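Local coordinates for serine protease inhibitor 4, isoform B (Drosophila melanogaster, PDB 4P0F), which probably inhibits serine and cysteine endopeptidases as a serpin, and is seen here with its reactive-centre loop cleaved, at residues N138-R143 with V164-I169; N145-D150 with E330-T335; V199-L204 with K270-K275. All coordinates share one frame; numbering follows the deposited sequence.

Contact 1 (N138-R143 with V164-I169); sequences NWVEQR and VLVNAI
Val166 on strand 164-169 pushes its CG1 methyl between Trp139 and Val140 of helix 138-143. The methyl meets Trp139 at the rim of the indole, close to the ring plane, with CZ3 to Val166 CG1 at 3.8 Å. Val140, the next residue, adds its CG2, 3.8 Å from the same Val166 CG1, and the two valine side chains cross at about a right angle. Trp139 and Val166 run antiparallel alongside one another; the six-membered ring reaches the strand and the pyrrole ring stays on the helix side. In Trp139, CG anti to the backbone N (chi1 179°) carries the ring toward the strand, and chi2 near 84° turns the six-membered ring toward it. Ala168, two residues on, takes the next place. Its CB lies 3.8 Å from Arg143 CB and, obliquely to the indole, 4.2 Å from Trp139 CZ3. Arg143 then turns back from the strand. Its CG, anti to the carbonyl carbon, sits over the centre of the Trp139 ring, 3.5 Å above the plane; the bends at chi2 and chi3 then bring the guanidinium round with Trp139 NE1 at its edge, in plane. The indole is thus held at its rim by the strand and on one face by the arginine of the following helical turn. All contacts between the two segments are apolar. The helix axis runs nearly along the strand, at 25° and 8.3 Å, as expected for serpin helix F, which packs on one face of sheet A. Beside it, Trp139 and Arg143 also touch Lys96 and Ala94 of strand 91-100, Val140 reaches Ala334 of strand 328-341, and Leu165 and Asn167 face helix 38-49 on the opposite face.

Contact 2 (N145-D150 with E330-T335); sequences NHLIKD and EAAAAT
Asn145 ND2 gives a nearly straight hydrogen bond to Glu330 OE2, 2.9 Å long with 170° at the hydrogen. The acceptor lies close to the amide plane and is approached on its syn lone pair; amide and carboxylate are almost coplanar, 24° apart, although the two side chains cross at about a right angle. Leu147 CD1 rests against the same carboxylate, 3.4 Å from Glu330 OE2, and on its other flank meets Ala332 CB at 4.0 Å. Ile148 follows along the strand: CG1 sits 4.0 Å from Ala332 CB, CG2 lies 4.2 Å from Ala334 CB, and CD1 drops to 3.7 Å from the carbonyl oxygen, Ala332 O. Its CG2, anti to the backbone N, is what reaches Ala334. Glu330 itself is extended, with CG anti to its backbone N (chi1 -176°), which brings the carboxylate out to Asn145.

In the second shell, Thr144 OG1 bonds Ile148 N and Val140 of helix 129-143 packs on Ile148, fixing the loop; His170 NE2 is a second hydrogen-bonding partner of Glu330 OE2. Strand 328-341 is the N-terminal part of the cleaved reactive-centre loop, inserted in sheet A between strands 161-174 and 311-324; Glu330-Thr335 lies in its hinge region, and the loop after helix 129-143 lies over it. The small side chains of Ala332 and Ala334 let Ile148 come close to the strand backbone, while Leu147 meets side chains. The buried carboxylate oxygen is gripped by two partners, one an amide and one an imidazole, which would stabilise its negative charge and could favour a protonated His170.

Contact 3 (V199-L204 with K270-K275); sequences VPMMSL and KLPRFK
Met202 and Leu271 form a hydrogen-bonded antiparallel pair in serpin sheet C, where strand 199-204 runs against strand 270-272. Met202 N donates to Leu271 O at 2.7 Å, and Leu271 N returns a bond to Met202 O at 2.9 Å. Two residues further along, beyond Met201 and Pro272, Arg273 N bonds Pro200 O at 3.0 Å; Pro200, lacking an N-H, can give nothing back. Pro272 falls in the non-hydrogen-bonded pair with Met201, a place that asks no N-H of it toward this neighbour.

The side chain of Met202 can be followed outward. CB sits 3.4 Å from Leu271 O, and CG stays beside that oxygen while starting to meet Arg273 CB. SD then rests against the same methylene, 3.9 Å from Arg273 CB. At the tip, CE is swung by the bend at chi3 (-66°) to touch Pro272 O at 3.8 Å and to pack on Leu271 CD2, on the face that Met202 and Leu271 share. Phe179 also packs on Met202 there, and Val324 on Leu271. The face of Met201, Ser203, Lys270 and Pro272 is built differently: Met201 SD lies alongside the Pro272 ring, the two pointing the same way, while Lys270 NZ makes a weak bond to Ser203 OG and a cation-pi contact with Phe355.

Arg273 is exposed and crosses Pro200 at about a right angle. Its NH1 forms a salt bridge with Glu326, and Pro200 CB sits over one face of the guanidinium, offset toward the rim and 3.6 Å from Arg273 NH2.

In the fold
Contacts 1 and 2 are buried neighbours on sheet A, their centres about 8 Å apart. Helix 129-143 supplies one side of contact 1 and the loop that follows it one side of contact 2; the adjacent strands 161-174 and 328-341 supply the other sides. They are joined by probable hydrogen bonds from His146 N to Glu141 O and from Thr335 N to Asn167 O. Contact 1 is wholly apolar; contact 2 adds a buried carboxylate at its edge. Contact 3, its centre about 23 Å from that of contact 2, is partly buried, nearer the surface. There two strands pair edge to edge through backbone bonds, with charged side chains at the margin.

Contact 1 (N138-R143 with V164-I169)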
loop_
_atom_site.group_PDB
_atom_site.type_symbol
_atom_site.label_atom_id
_atom_site.label_comp_id
_atom_site.label_asym_id
_atom_site.label_seq_id
_atom_site.Cartn_x
_atom_site.Cartn_y
_atom_site.Cartn_z
ATOM N N ASN A 138 -0.841 -10.393 16.109
ATOM C CA ASN A 138 -0.573 -9.514 17.236
ATOM C C ASN A 138 0.607 -8.588 16.942
ATOM O O ASN A 138 0.587 -7.412 17.314
ATOM C CB ASN A 138 -0.319 -10.332 18.502
ATOM C CG ASN A 138 -1.582 -10.980 19.038
ATOM O OD1 ASN A 138 -2.693 -10.621 18.650
ATOM N ND2 ASN A 138 -1.418 -11.938 19.948
ATOM N N TRP A 139 1.613 -9.105 16.246
ATOM C CA TRP A 139 2.761 -8.301 15.866
ATOM C C TRP A 139 2.291 -7.202 14.903
ATOM O O TRP A 139 2.631 -6.033 15.074
ATOM C CB TRP A 139 3.860 -9.168 15.228
ATOM C CG TRP A 139 5.060 -8.369 14.804
ATOM C CD1 TRP A 139 6.113 -7.996 15.586
ATOM C CD2 TRP A 139 5.315 -7.819 13.498
ATOM N NE1 TRP A 139 7.011 -7.254 14.851
ATOM C CE2 TRP A 139 6.542 -7.129 13.569
ATOM C CE3 TRP A 139 4.623 -7.844 12.283
ATOM C CZ2 TRP A 139 7.094 -6.473 12.469
ATOM C CZ3 TRP A 139 5.170 -7.182 11.192
ATOM C CH2 TRP A 139 6.392 -6.505 11.298
ATOM N N VAL A 140 1.489 -7.582 13.911
ATOM C CA VAL A 140 0.941 -6.608 12.971
ATOM C C VAL A 140 0.118 -5.524 13.678
ATOM O O VAL A 140 0.270 -4.347 13.370
ATOM C CB VAL A 140 0.074 -7.279 11.886
ATOM C CG1 VAL A 140 -0.649 -6.229 11.032
ATOM C CG2 VAL A 140 0.949 -8.172 10.989
ATOM N N GLU A 141 -0.744 -5.900 14.615
ATOM C CA GLU A 141 -1.484 -4.898 15.375
ATOM C C GLU A 141 -0.546 -3.934 16.090
ATOM O O GLU A 141 -0.786 -2.725 16.117
ATOM C CB GLU A 141 -2.409 -5.546 16.402
ATOM C CG GLU A 141 -3.616 -6.233 15.800
ATOM C CD GLU A 141 -4.796 -6.293 16.750
ATOM O OE1 GLU A 141 -4.989 -5.335 17.531
ATOM O OE2 GLU A 141 -5.539 -7.295 16.707
ATOM N N GLN A 142 0.523 -4.466 16.675
ATOM C CA GLN A 142 1.443 -3.632 17.435
ATOM C C GLN A 142 2.209 -2.663 16.532
ATOM O O GLN A 142 2.628 -1.594 16.985
ATOM C CB GLN A 142 2.409 -4.512 18.238
ATOM C CG GLN A 142 1.727 -5.246 19.386
ATOM C CD GLN A 142 1.108 -4.304 20.419
ATOM O OE1 GLN A 142 1.581 -3.184 20.625
ATOM N NE2 GLN A 142 0.020 -4.749 21.046
ATOM N N ARG A 143 2.354 -3.010 15.256
ATOM C CA ARG A 143 3.058 -2.154 14.301
ATOM C C ARG A 143 2.122 -1.190 13.565
ATOM O O ARG A 143 2.588 -0.375 12.769
ATOM C CB ARG A 143 3.806 -3.006 13.267
ATOM C CG ARG A 143 4.823 -3.987 13.841
ATOM C CD ARG A 143 6.078 -3.318 14.379
ATOM N NE ARG A 143 5.886 -2.743 15.708
ATOM C CZ ARG A 143 5.964 -3.427 16.845
ATOM N NH1 ARG A 143 6.222 -4.730 16.835
ATOM N NH2 ARG A 143 5.777 -2.802 18.003
ATOM N N VAL A 164 6.163 -17.096 6.783
ATOM C CA VAL A 164 5.311 -15.972 6.426
ATOM C C VAL A 164 6.151 -14.717 6.502
ATOM O O VAL A 164 6.761 -14.437 7.531
ATOM C CB VAL A 164 4.091 -15.840 7.352
ATOM C CG1 VAL A 164 3.251 -14.607 6.979
ATOM C CG2 VAL A 164 3.242 -17.087 7.288
ATOM N N LEU A 165 6.188 -13.986 5.394
ATOM C CA LEU A 165 6.875 -12.706 5.310
ATOM C C LEU A 165 5.859 -11.606 5.499
ATOM O O LEU A 165 4.808 -11.647 4.871
ATOM C CB LEU A 165 7.568 -12.545 3.954
ATOM C CG LEU A 165 8.903 -13.268 3.804
ATOM C CD1 LEU A 165 9.298 -13.369 2.355
ATOM C CD2 LEU A 165 9.976 -12.522 4.580
ATOM N N VAL A 166 6.164 -10.645 6.369
ATOM C CA VAL A 166 5.228 -9.565 6.644
ATOM C C VAL A 166 5.898 -8.205 6.589
ATOM O O VAL A 166 6.992 -8.009 7.107
ATOM C CB VAL A 166 4.551 -9.731 8.018
ATOM C CG1 VAL A 166 3.448 -8.708 8.182
ATOM C CG2 VAL A 166 3.980 -11.137 8.151
ATOM N N ASN A 167 5.219 -7.275 5.925
ATOM C CA ASN A 167 5.535 -5.864 6.016
ATOM C C ASN A 167 4.354 -5.132 6.614
ATOM O O ASN A 167 3.226 -5.371 6.212
ATOM C CB ASN A 167 5.847 -5.255 4.652
ATOM C CG ASN A 167 5.956 -3.751 4.726
ATOM O OD1 ASN A 167 4.958 -3.019 4.564
ATOM N ND2 ASN A 167 7.156 -3.272 5.013
ATOM N N ALA A 168 4.623 -4.232 7.555
ATOM C CA ALA A 168 3.583 -3.376 8.121
ATOM C C ALA A 168 4.018 -1.927 7.994
ATOM O O ALA A 168 5.207 -1.627 8.052
ATOM C CB ALA A 168 3.313 -3.734 9.571
ATOM N N ILE A 169 3.053 -1.037 7.790
ATOM C CA ILE A 169 3.337 0.388 7.671
ATOM C C ILE A 169 2.269 1.184 8.414
ATOM O O ILE A 169 1.087 0.846 8.381
ATOM C CB ILE A 169 3.425 0.812 6.175
ATOM C CG1 ILE A 169 3.662 2.319 6.028
ATOM C CG2 ILE A 169 2.178 0.378 5.412
ATOM C CD1 ILE A 169 4.124 2.717 4.618
#

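Contact 2 (N145-D150 with E330-T335)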
loop_
_atom_site.group_PDB
_atom_site.type_symbol
_atom_site.label_atom_id
_atom_site.label_comp_id
_atom_site.label_asym_id
_atom_site.label_seq_id
_atom_site.Cartn_x
_atom_site.Cartn_y
_atom_site.Cartn_z
ATOM N N ASN A 145 -0.746 0.440 15.259
ATOM C CA ASN A 145 -1.589 1.116 16.256
ATOM C C ASN A 145 -2.936 0.410 16.364
ATOM O O ASN A 145 -3.980 1.039 16.515
ATOM C CB ASN A 145 -1.776 2.597 15.894
ATOM C CG ASN A 145 -2.280 3.425 17.064
ATOM O OD1 ASN A 145 -2.092 3.055 18.225
ATOM N ND2 ASN A 145 -2.926 4.555 16.765
ATOM N N HIS A 146 -2.879 -0.916 16.268
ATOM C CA HIS A 146 -4.046 -1.796 16.327
ATOM C C HIS A 146 -5.091 -1.563 15.230
ATOM O O HIS A 146 -6.240 -1.977 15.376
ATOM C CB HIS A 146 -4.703 -1.688 17.699
ATOM C CG HIS A 146 -3.786 -2.053 18.824
ATOM N ND1 HIS A 146 -3.607 -3.352 19.243
ATOM C CD2 HIS A 146 -2.985 -1.291 19.606
ATOM C CE1 HIS A 146 -2.741 -3.376 20.240
ATOM N NE2 HIS A 146 -2.349 -2.138 20.481
ATOM N N LEU A 147 -4.698 -0.947 14.118
ATOM C CA LEU A 147 -5.650 -0.670 13.048
ATOM C C LEU A 147 -5.817 -1.827 12.069
ATOM O O LEU A 147 -6.860 -1.952 11.434
ATOM C CB LEU A 147 -5.226 0.583 12.287
ATOM C CG LEU A 147 -5.242 1.870 13.109
ATOM C CD1 LEU A 147 -4.536 2.981 12.332
ATOM C CD2 LEU A 147 -6.664 2.269 13.457
ATOM N N ILE A 148 -4.789 -2.663 11.941
ATOM C CA ILE A 148 -4.851 -3.820 11.059
ATOM C C ILE A 148 -4.907 -5.072 11.924
ATOM O O ILE A 148 -3.911 -5.450 12.540
ATOM C CB ILE A 148 -3.645 -3.886 10.104
ATOM C CG1 ILE A 148 -3.506 -2.574 9.310
ATOM C CG2 ILE A 148 -3.759 -5.082 9.164
ATOM C CD1 ILE A 148 -4.698 -2.199 8.442
ATOM N N LYS A 149 -6.084 -5.690 11.970
ATOM C CA LYS A 149 -6.328 -6.857 12.815
ATOM C C LYS A 149 -6.563 -8.096 11.975
ATOM O O LYS A 149 -7.046 -8.007 10.845
ATOM C CB LYS A 149 -7.537 -6.623 13.716
ATOM C CG LYS A 149 -7.471 -5.368 14.542
ATOM C CD LYS A 149 -8.661 -5.305 15.487
ATOM C CE LYS A 149 -8.541 -4.180 16.495
ATOM N NZ LYS A 149 -9.648 -4.240 17.488
ATOM N N ASP A 150 -6.231 -9.252 12.546
ATOM C CA ASP A 150 -6.412 -10.537 11.882
ATOM C C ASP A 150 -5.899 -10.552 10.448
ATOM O O ASP A 150 -6.597 -11.028 9.550
ATOM C CB ASP A 150 -7.891 -10.938 11.884
ATOM C CG ASP A 150 -8.104 -12.414 11.543
ATOM O OD1 ASP A 150 -7.268 -13.256 11.943
ATOM O OD2 ASP A 150 -9.105 -12.732 10.867
ATOM N N GLU A 330 -4.588 9.386 9.476
ATOM C CA GLU A 330 -3.935 8.193 9.992
ATOM C C GLU A 330 -4.212 7.066 9.026
ATOM O O GLU A 330 -5.345 6.878 8.587
ATOM C CB GLU A 330 -4.415 7.834 11.403
ATOM C CG GLU A 330 -3.659 6.641 11.970
ATOM C CD GLU A 330 -3.895 6.385 13.452
ATOM O OE1 GLU A 330 -4.831 6.977 14.033
ATOM O OE2 GLU A 330 -3.126 5.580 14.037
ATOM N N ALA A 331 -3.161 6.334 8.674
ATOM C CA ALA A 331 -3.280 5.237 7.731
ATOM C C ALA A 331 -2.370 4.109 8.155
ATOM O O ALA A 331 -1.350 4.335 8.795
ATOM C CB ALA A 331 -2.933 5.686 6.327
ATOM N N ALA A 332 -2.760 2.890 7.800
ATOM C CA ALA A 332 -1.955 1.729 8.106
ATOM C C ALA A 332 -2.228 0.651 7.083
ATOM O O ALA A 332 -3.295 0.610 6.479
ATOM C CB ALA A 332 -2.250 1.215 9.507
ATOM N N ALA A 333 -1.257 -0.231 6.901
ATOM C CA ALA A 333 -1.449 -1.373 6.037
ATOM C C ALA A 333 -0.476 -2.464 6.434
ATOM O O ALA A 333 0.525 -2.203 7.096
ATOM C CB ALA A 333 -1.246 -0.992 4.578
ATOM N N ALA A 334 -0.773 -3.683 6.009
ATOM C CA ALA A 334 0.184 -4.770 6.137
ATOM C C ALA A 334 -0.020 -5.752 5.008
ATOM O O ALA A 334 -1.125 -5.887 4.481
ATOM C CB ALA A 334 0.054 -5.466 7.501
ATOM N N THR A 335 1.076 -6.406 4.626
ATOM C CA THR A 335 1.066 -7.442 3.610
ATOM C C THR A 335 1.731 -8.695 4.179
ATOM O O THR A 335 2.828 -8.616 4.723
ATOM C CB THR A 335 1.810 -7.008 2.334
ATOM O OG1 THR A 335 1.339 -5.729 1.889
ATOM C CG2 THR A 335 1.609 -8.028 1.223
#

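Contact 3 (V199-L204 with K270-K275)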
loop_
_atom_site.group_PDB
_atom_site.type_symbol
_atom_site.label_atom_id
_atom_site.label_comp_id
_atom_site.label_asym_id
_atom_site.label_seq_id
_atom_site.Cartn_x
_atom_site.Cartn_y
_atom_site.Cartn_z
ATOM N N VAL A 199 -22.885 14.118 3.547
ATOM C CA VAL A 199 -21.755 13.684 4.363
ATOM C C VAL A 199 -21.004 14.889 4.929
ATOM O O VAL A 199 -21.062 15.977 4.365
ATOM C CB VAL A 199 -20.779 12.808 3.549
ATOM C CG1 VAL A 199 -21.507 11.589 2.997
ATOM C CG2 VAL A 199 -20.141 13.607 2.428
ATOM N N PRO A 200 -20.277 14.696 6.037
ATOM C CA PRO A 200 -19.499 15.808 6.592
ATOM C C PRO A 200 -18.426 16.301 5.643
ATOM O O PRO A 200 -17.578 15.512 5.210
ATOM C CB PRO A 200 -18.875 15.207 7.853
ATOM C CG PRO A 200 -18.856 13.734 7.600
ATOM C CD PRO A 200 -20.091 13.455 6.808
ATOM N N MET A 201 -18.493 17.588 5.308
ATOM C CA MET A 201 -17.533 18.237 4.422
ATOM C C MET A 201 -16.728 19.273 5.182
ATOM O O MET A 201 -17.286 20.215 5.751
ATOM C CB MET A 201 -18.237 18.918 3.244
ATOM C CG MET A 201 -18.865 17.962 2.289
ATOM S SD MET A 201 -17.602 17.148 1.294
ATOM C CE MET A 201 -18.660 16.298 0.129
ATOM N N MET A 202 -15.415 19.092 5.175
ATOM C CA MET A 202 -14.493 20.012 5.812
ATOM C C MET A 202 -14.158 21.113 4.833
ATOM O O MET A 202 -13.973 20.846 3.648
ATOM C CB MET A 202 -13.232 19.269 6.250
ATOM C CG MET A 202 -13.548 17.964 6.949
ATOM S SD MET A 202 -12.119 17.093 7.591
ATOM C CE MET A 202 -11.244 16.645 6.090
ATOM N N SER A 203 -14.066 22.341 5.334
ATOM C CA SER A 203 -13.847 23.522 4.498
ATOM C C SER A 203 -12.613 24.291 4.934
ATOM O O SER A 203 -12.448 24.578 6.119
ATOM C CB SER A 203 -15.051 24.486 4.560
ATOM O OG SER A 203 -16.216 23.936 3.976
ATOM N N LEU A 204 -11.800 24.706 3.971
ATOM C CA LEU A 204 -10.594 25.448 4.287
ATOM C C LEU A 204 -10.148 26.282 3.098
ATOM O O LEU A 204 -10.151 25.799 1.970
ATOM C CB LEU A 204 -9.503 24.463 4.710
ATOM C CG LEU A 204 -8.124 24.942 5.140
ATOM C CD1 LEU A 204 -8.204 25.828 6.362
ATOM C CD2 LEU A 204 -7.257 23.722 5.404
ATOM N N LYS A 270 -13.040 21.950 -0.270
ATOM C CA LYS A 270 -13.994 21.163 0.511
ATOM C C LYS A 270 -13.639 19.694 0.352
ATOM O O LYS A 270 -13.500 19.194 -0.758
ATOM C CB LYS A 270 -15.446 21.428 0.093
ATOM C CG LYS A 270 -15.945 22.815 0.459
ATOM C CD LYS A 270 -17.330 23.071 -0.102
ATOM C CE LYS A 270 -18.189 23.841 0.880
ATOM N NZ LYS A 270 -17.655 25.193 1.200
ATOM N N LEU A 271 -13.483 19.012 1.480
ATOM C CA LEU A 271 -13.032 17.622 1.500
ATOM C C LEU A 271 -13.878 16.822 2.477
ATOM O O LEU A 271 -14.098 17.277 3.591
ATOM C CB LEU A 271 -11.561 17.551 1.909
ATOM C CG LEU A 271 -10.888 16.182 1.864
ATOM C CD1 LEU A 271 -10.762 15.716 0.421
ATOM C CD2 LEU A 271 -9.528 16.277 2.510
ATOM N N PRO A 272 -14.353 15.635 2.074
ATOM C CA PRO A 272 -15.111 14.836 3.047
ATOM C C PRO A 272 -14.245 14.359 4.201
ATOM O O PRO A 272 -13.067 14.049 4.014
ATOM C CB PRO A 272 -15.612 13.635 2.229
ATOM C CG PRO A 272 -15.383 13.993 0.788
ATOM C CD PRO A 272 -14.248 14.961 0.768
ATOM N N ARG A 273 -14.838 14.321 5.387
ATOM C CA ARG A 273 -14.263 13.640 6.527
ATOM C C ARG A 273 -14.632 12.164 6.366
ATOM O O ARG A 273 -15.788 11.789 6.562
ATOM C CB ARG A 273 -14.804 14.234 7.839
ATOM C CG ARG A 273 -14.157 13.700 9.114
ATOM C CD ARG A 273 -14.660 14.450 10.370
ATOM N NE ARG A 273 -16.061 14.166 10.641
ATOM C CZ ARG A 273 -16.935 15.020 11.163
ATOM N NH1 ARG A 273 -16.593 16.276 11.469
ATOM N NH2 ARG A 273 -18.178 14.612 11.368
ATOM N N PHE A 274 -13.669 11.335 5.974
ATOM C CA PHE A 274 -13.992 9.960 5.599
ATOM C C PHE A 274 -12.996 8.954 6.128
ATOM O O PHE A 274 -11.893 9.298 6.546
ATOM C CB PHE A 274 -14.095 9.842 4.066
ATOM C CG PHE A 274 -12.762 9.813 3.346
ATOM C CD1 PHE A 274 -12.136 10.984 2.957
ATOM C CD2 PHE A 274 -12.161 8.603 3.027
ATOM C CE1 PHE A 274 -10.919 10.955 2.278
ATOM C CE2 PHE A 274 -10.946 8.566 2.359
ATOM C CZ PHE A 274 -10.323 9.740 1.981
ATOM N N LYS A 275 -13.414 7.698 6.125
ATOM C CA LYS A 275 -12.515 6.605 6.462
ATOM C C LYS A 275 -12.796 5.468 5.501
ATOM O O LYS A 275 -13.881 5.385 4.924
ATOM C CB LYS A 275 -12.689 6.178 7.918
ATOM C CG LYS A 275 -13.919 5.359 8.215
ATOM C CD LYS A 275 -13.976 5.004 9.701
ATOM C CE LYS A 275 -15.228 4.217 10.043
ATOM N NZ LYS A 275 -15.430 4.092 11.516
#